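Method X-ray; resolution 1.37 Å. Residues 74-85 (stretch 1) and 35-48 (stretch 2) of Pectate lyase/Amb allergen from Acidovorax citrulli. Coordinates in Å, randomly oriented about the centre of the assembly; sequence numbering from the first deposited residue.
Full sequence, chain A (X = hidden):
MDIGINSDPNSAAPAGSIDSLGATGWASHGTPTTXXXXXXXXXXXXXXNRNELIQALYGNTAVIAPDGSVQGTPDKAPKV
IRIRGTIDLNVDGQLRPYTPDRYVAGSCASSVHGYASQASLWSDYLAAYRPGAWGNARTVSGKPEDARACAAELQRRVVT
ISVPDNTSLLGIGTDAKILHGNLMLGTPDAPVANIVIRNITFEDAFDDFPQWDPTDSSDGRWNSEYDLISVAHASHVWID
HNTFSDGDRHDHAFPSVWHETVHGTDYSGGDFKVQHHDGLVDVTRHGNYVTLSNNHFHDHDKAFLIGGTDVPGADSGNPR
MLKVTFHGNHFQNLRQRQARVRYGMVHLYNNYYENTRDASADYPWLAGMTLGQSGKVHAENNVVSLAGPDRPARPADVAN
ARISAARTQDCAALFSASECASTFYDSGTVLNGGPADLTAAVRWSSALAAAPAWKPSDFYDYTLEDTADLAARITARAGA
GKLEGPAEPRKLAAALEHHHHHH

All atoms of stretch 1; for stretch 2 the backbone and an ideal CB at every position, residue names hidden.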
# COMPACT_ATOMS: atom_id res chain seq x y z
N PRO A 74 -24.82 13.76 19.07
CA PRO A 74 -23.47 14.35 18.97
C PRO A 74 -23.36 15.49 19.96
O PRO A 74 -24.30 16.27 20.13
CB PRO A 74 -23.41 14.85 17.52
CG PRO A 74 -24.43 13.99 16.79
CD PRO A 74 -25.53 13.77 17.78
N ASP A 75 -22.22 15.57 20.63
CA ASP A 75 -22.03 16.50 21.75
C ASP A 75 -21.45 17.83 21.26
O ASP A 75 -20.34 17.86 20.73
CB ASP A 75 -21.08 15.84 22.75
CG ASP A 75 -20.86 16.64 24.02
OD1 ASP A 75 -21.43 17.74 24.17
OD2 ASP A 75 -20.06 16.16 24.86
N LYS A 76 -22.20 18.91 21.43
CA LYS A 76 -21.75 20.21 20.96
C LYS A 76 -20.83 20.96 21.92
O LYS A 76 -20.36 22.05 21.60
CB LYS A 76 -22.95 21.11 20.61
CG LYS A 76 -23.85 20.53 19.51
CD LYS A 76 -24.96 21.52 19.12
CE LYS A 76 -26.04 20.83 18.31
NZ LYS A 76 -26.80 21.79 17.44
N ALA A 77 -20.61 20.41 23.11
CA ALA A 77 -19.72 21.07 24.09
C ALA A 77 -18.24 20.91 23.69
O ALA A 77 -17.86 19.92 23.07
CB ALA A 77 -19.96 20.50 25.46
N PRO A 78 -17.39 21.88 24.08
CA PRO A 78 -15.96 21.75 23.77
C PRO A 78 -15.38 20.42 24.26
O PRO A 78 -15.62 19.98 25.39
CB PRO A 78 -15.34 22.93 24.52
CG PRO A 78 -16.47 23.99 24.51
CD PRO A 78 -17.72 23.17 24.72
N LYS A 79 -14.62 19.77 23.38
CA LYS A 79 -14.03 18.48 23.70
C LYS A 79 -12.68 18.35 23.02
O LYS A 79 -12.45 18.86 21.92
CB LYS A 79 -14.95 17.32 23.27
CG LYS A 79 -15.06 17.17 21.74
CD LYS A 79 -16.24 16.33 21.28
CE LYS A 79 -17.58 17.02 21.50
NZ LYS A 79 -17.64 18.37 20.82
N VAL A 80 -11.79 17.61 23.69
CA VAL A 80 -10.48 17.30 23.16
C VAL A 80 -10.36 15.80 23.13
O VAL A 80 -10.49 15.12 24.15
CB VAL A 80 -9.37 17.92 24.03
CG1 VAL A 80 -8.00 17.42 23.60
CG2 VAL A 80 -9.46 19.45 23.94
N ILE A 81 -10.13 15.27 21.92
CA ILE A 81 -10.09 13.83 21.70
C ILE A 81 -8.72 13.50 21.12
O ILE A 81 -8.38 13.91 20.00
CB ILE A 81 -11.21 13.39 20.72
CG1 ILE A 81 -12.59 13.76 21.29
CG2 ILE A 81 -11.11 11.90 20.44
CD1 ILE A 81 -13.72 13.66 20.27
N ARG A 82 -7.92 12.78 21.90
CA ARG A 82 -6.58 12.41 21.49
C ARG A 82 -6.59 11.00 20.92
O ARG A 82 -7.22 10.10 21.49
CB ARG A 82 -5.59 12.53 22.65
CG ARG A 82 -5.51 13.96 23.16
CD ARG A 82 -4.33 14.23 24.07
NE ARG A 82 -4.41 15.59 24.59
CZ ARG A 82 -3.86 16.66 24.01
NH1 ARG A 82 -3.17 16.56 22.87
NH2 ARG A 82 -4.03 17.85 24.57
N ILE A 83 -5.93 10.82 19.78
CA ILE A 83 -5.93 9.53 19.09
C ILE A 83 -4.67 8.75 19.47
O ILE A 83 -3.55 9.17 19.18
CB ILE A 83 -5.95 9.70 17.55
CG1 ILE A 83 -7.05 10.69 17.13
CG2 ILE A 83 -6.00 8.32 16.86
CD1 ILE A 83 -8.45 10.28 17.53
N ARG A 84 -4.87 7.62 20.15
CA ARG A 84 -3.77 6.73 20.53
C ARG A 84 -3.68 5.58 19.55
O ARG A 84 -4.54 4.70 19.52
CB ARG A 84 -3.94 6.18 21.95
CG ARG A 84 -2.70 5.41 22.42
CD ARG A 84 -2.82 4.74 23.78
NE ARG A 84 -3.06 5.63 24.90
CZ ARG A 84 -2.15 6.43 25.44
NH1 ARG A 84 -0.93 6.50 24.92
NH2 ARG A 84 -2.46 7.18 26.49
N GLY A 85 -2.62 5.58 18.75
CA GLY A 85 -2.41 4.50 17.80
C GLY A 85 -3.36 4.57 16.61
O GLY A 85 -3.72 5.66 16.13
N UNK A 35 -11.49 24.91 18.10
CA UNK A 35 -11.87 23.53 18.35
C UNK A 35 -12.35 23.35 19.78
O UNK A 35 -13.19 24.10 20.26
CB UNK A 35 -10.70 22.59 18.06
N UNK A 36 -11.80 22.35 20.46
CA UNK A 36 -12.15 22.09 21.84
C UNK A 36 -11.22 22.71 22.86
O UNK A 36 -11.25 22.29 24.03
CB UNK A 36 -12.20 20.58 22.07
N UNK A 37 -10.42 23.70 22.47
CA UNK A 37 -9.53 24.35 23.43
C UNK A 37 -10.31 24.76 24.68
O UNK A 37 -11.38 25.36 24.58
CB UNK A 37 -8.85 25.57 22.80
N UNK A 38 -9.76 24.45 25.85
CA UNK A 38 -10.43 24.79 27.11
C UNK A 38 -11.49 23.81 27.57
O UNK A 38 -12.18 24.04 28.57
CB UNK A 38 -11.08 26.17 26.98
N UNK A 39 -11.64 22.70 26.85
CA UNK A 39 -12.59 21.64 27.22
C UNK A 39 -12.49 21.25 28.67
O UNK A 39 -11.40 21.19 29.24
CB UNK A 39 -12.37 20.40 26.35
N UNK A 40 -13.64 20.92 29.25
CA UNK A 40 -13.68 20.35 30.59
C UNK A 40 -12.92 19.03 30.61
O UNK A 40 -12.81 18.32 29.59
CB UNK A 40 -15.12 20.15 31.05
N UNK A 41 -12.44 18.65 31.78
CA UNK A 41 -11.77 17.37 31.97
C UNK A 41 -12.70 16.22 31.54
O UNK A 41 -12.23 15.26 30.92
CB UNK A 41 -11.34 17.20 33.43
N UNK A 42 -14.00 16.34 31.80
CA UNK A 42 -14.91 15.25 31.45
C UNK A 42 -15.18 15.15 29.97
O UNK A 42 -15.81 14.21 29.52
CB UNK A 42 -16.24 15.42 32.19
N UNK A 43 -14.70 16.13 29.20
CA UNK A 43 -14.77 16.06 27.76
C UNK A 43 -13.37 16.05 27.14
O UNK A 43 -13.17 16.52 26.02
CB UNK A 43 -15.59 17.23 27.22
N UNK A 44 -12.42 15.47 27.87
CA UNK A 44 -11.07 15.23 27.37
C UNK A 44 -10.86 13.73 27.39
O UNK A 44 -10.98 13.07 28.42
CB UNK A 44 -10.01 15.96 28.20
N UNK A 45 -10.58 13.17 26.21
CA UNK A 45 -10.58 11.72 26.05
C UNK A 45 -9.35 11.24 25.28
O UNK A 45 -8.81 11.97 24.42
CB UNK A 45 -11.85 11.27 25.33
N UNK A 46 -8.92 10.02 25.55
CA UNK A 46 -7.93 9.34 24.72
C UNK A 46 -8.63 8.10 24.14
O UNK A 46 -9.16 7.29 24.90
CB UNK A 46 -6.68 8.97 25.52
N UNK A 47 -8.64 7.99 22.81
CA UNK A 47 -9.39 6.93 22.15
C UNK A 47 -8.50 6.10 21.22
O UNK A 47 -7.55 6.62 20.61
CB UNK A 47 -10.56 7.53 21.36
N UNK A 48 -8.82 4.82 21.11
CA UNK A 48 -7.95 3.86 20.41
C UNK A 48 -8.73 2.94 19.46
O UNK A 48 -8.14 2.04 18.85
CB UNK A 48 -7.19 3.01 21.43

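Position 35 has positive phi (57°), which favours glycine; it is Gly 35. At position 36 the CA-to-CB bond points toward stretch 1, and an ideal CB would lie 1.7 Å from Lys 79 O. Even a methyl clashes, so only glycine fits. Gly 36 instead brings its CA to 3.2 Å from Lys 79 O in a CA-H...O contact and opens a type II turn.

Position 37 points away, so many side chains would do; it is Gln 37. Position 38 combines phi 84° with a CB that would jam against the preceding carbonyl. Gly 38 answers this.

Position 39 points toward stretch 1, with its ideal CB 3.4 Å from Pro 78 O. A small apolar group suits. Ala 39 ends the turn, and its CB packs on Val 80 CG2 at 3.9 Å.

Positions 40, 41 and 42 have no stretch 1 atom near their ideal CB, so the choice is loose. They are Ala 40, Ala 41 and Glu 42. A water links Ala 40 N to Pro 78 O.

At position 43 the CB points toward stretch 1, tight against Pro 78 O at 3.3 Å. The Asp 75 carboxylate lies beyond. Lysine or arginine would suit. Arg 43 makes a salt bridge, with NE donating to Asp 75 OD2 at a very short 2.5 Å. Ala 77 CB covers one guanidinium face. Arg 43 O accepts a hydrogen bond from Val 80 N at 2.9 Å.

Positions 44 to 47 form a strand parallel to stretch 1, with side chains alternating between the sheet faces. Position 44 shares a face with Val 80, where a beta-branched or polar residue would suit; it is Thr 44.

Position 45 lies on the face of Ile 81, where an aromatic or large aliphatic residue could pack. Tyr 45 sets CD2 4.0 Å from Ile 81 CG1, and a water joins its OH to Asp 75 OD2. Tyr 45 N donates to Val 80 O at 2.8 Å.

Position 46 shares a face with Arg 82, near Arg 84. Several polar or branched residues would fit. Thr 46 places CG2 3.7 Å from Arg 84 NE.

Position 47 faces Ile 81 and Ile 83, so a branched aliphatic is expected. Val 47 CG2 meets Ile 81 CG2 at 3.6 Å and Ile 83 CD1 at 3.7 Å.

Position 48 points sideways, its ideal CB 3.7 Å from Arg 84 O. A small side chain suits; it is Ala 48.

Stretch 2 (35-48) GGQGAAAERTYTVA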
# COMPACT_ATOMS: atom_id res chain seq x y z
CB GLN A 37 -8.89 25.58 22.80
CG GLN A 37 -7.76 26.22 23.64
CD GLN A 37 -6.44 25.47 23.58
OE1 GLN A 37 -6.24 24.56 22.78
NE2 GLN A 37 -5.52 25.86 24.45
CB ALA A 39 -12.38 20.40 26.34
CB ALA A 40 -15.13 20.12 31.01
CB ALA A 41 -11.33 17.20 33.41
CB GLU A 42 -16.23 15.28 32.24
CG GLU A 42 -17.25 16.36 31.86
CD GLU A 42 -18.64 16.09 32.47
OE1 GLU A 42 -18.77 15.19 33.33
OE2 GLU A 42 -19.61 16.79 32.09
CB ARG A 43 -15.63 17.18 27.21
CG ARG A 43 -17.10 16.97 27.54
CD ARG A 43 -18.00 18.00 26.91
NE ARG A 43 -19.36 17.48 26.82
CZ ARG A 43 -20.21 17.38 27.84
NH1 ARG A 43 -19.85 17.79 29.04
NH2 ARG A 43 -21.41 16.87 27.64
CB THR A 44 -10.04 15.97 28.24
OG1 THR A 44 -10.33 17.37 28.19
CG2 THR A 44 -8.62 15.73 27.74
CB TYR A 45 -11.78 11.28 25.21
CG TYR A 45 -13.14 11.84 25.58
CD1 TYR A 45 -14.00 11.13 26.39
CD2 TYR A 45 -13.58 13.06 25.06
CE1 TYR A 45 -15.28 11.61 26.69
CE2 TYR A 45 -14.85 13.55 25.33
CZ TYR A 45 -15.68 12.81 26.15
OH TYR A 45 -16.95 13.28 26.40
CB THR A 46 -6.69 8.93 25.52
OG1 THR A 46 -6.13 10.08 26.12
CG2 THR A 46 -5.65 8.26 24.62
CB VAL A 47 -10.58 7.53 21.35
CG1 VAL A 47 -11.49 8.32 22.29
CG2 VAL A 47 -10.13 8.42 20.20
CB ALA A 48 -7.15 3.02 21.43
O HOH W 1 -16.16 21.12 27.77
O HOH W 2 -17.72 14.89 24.46
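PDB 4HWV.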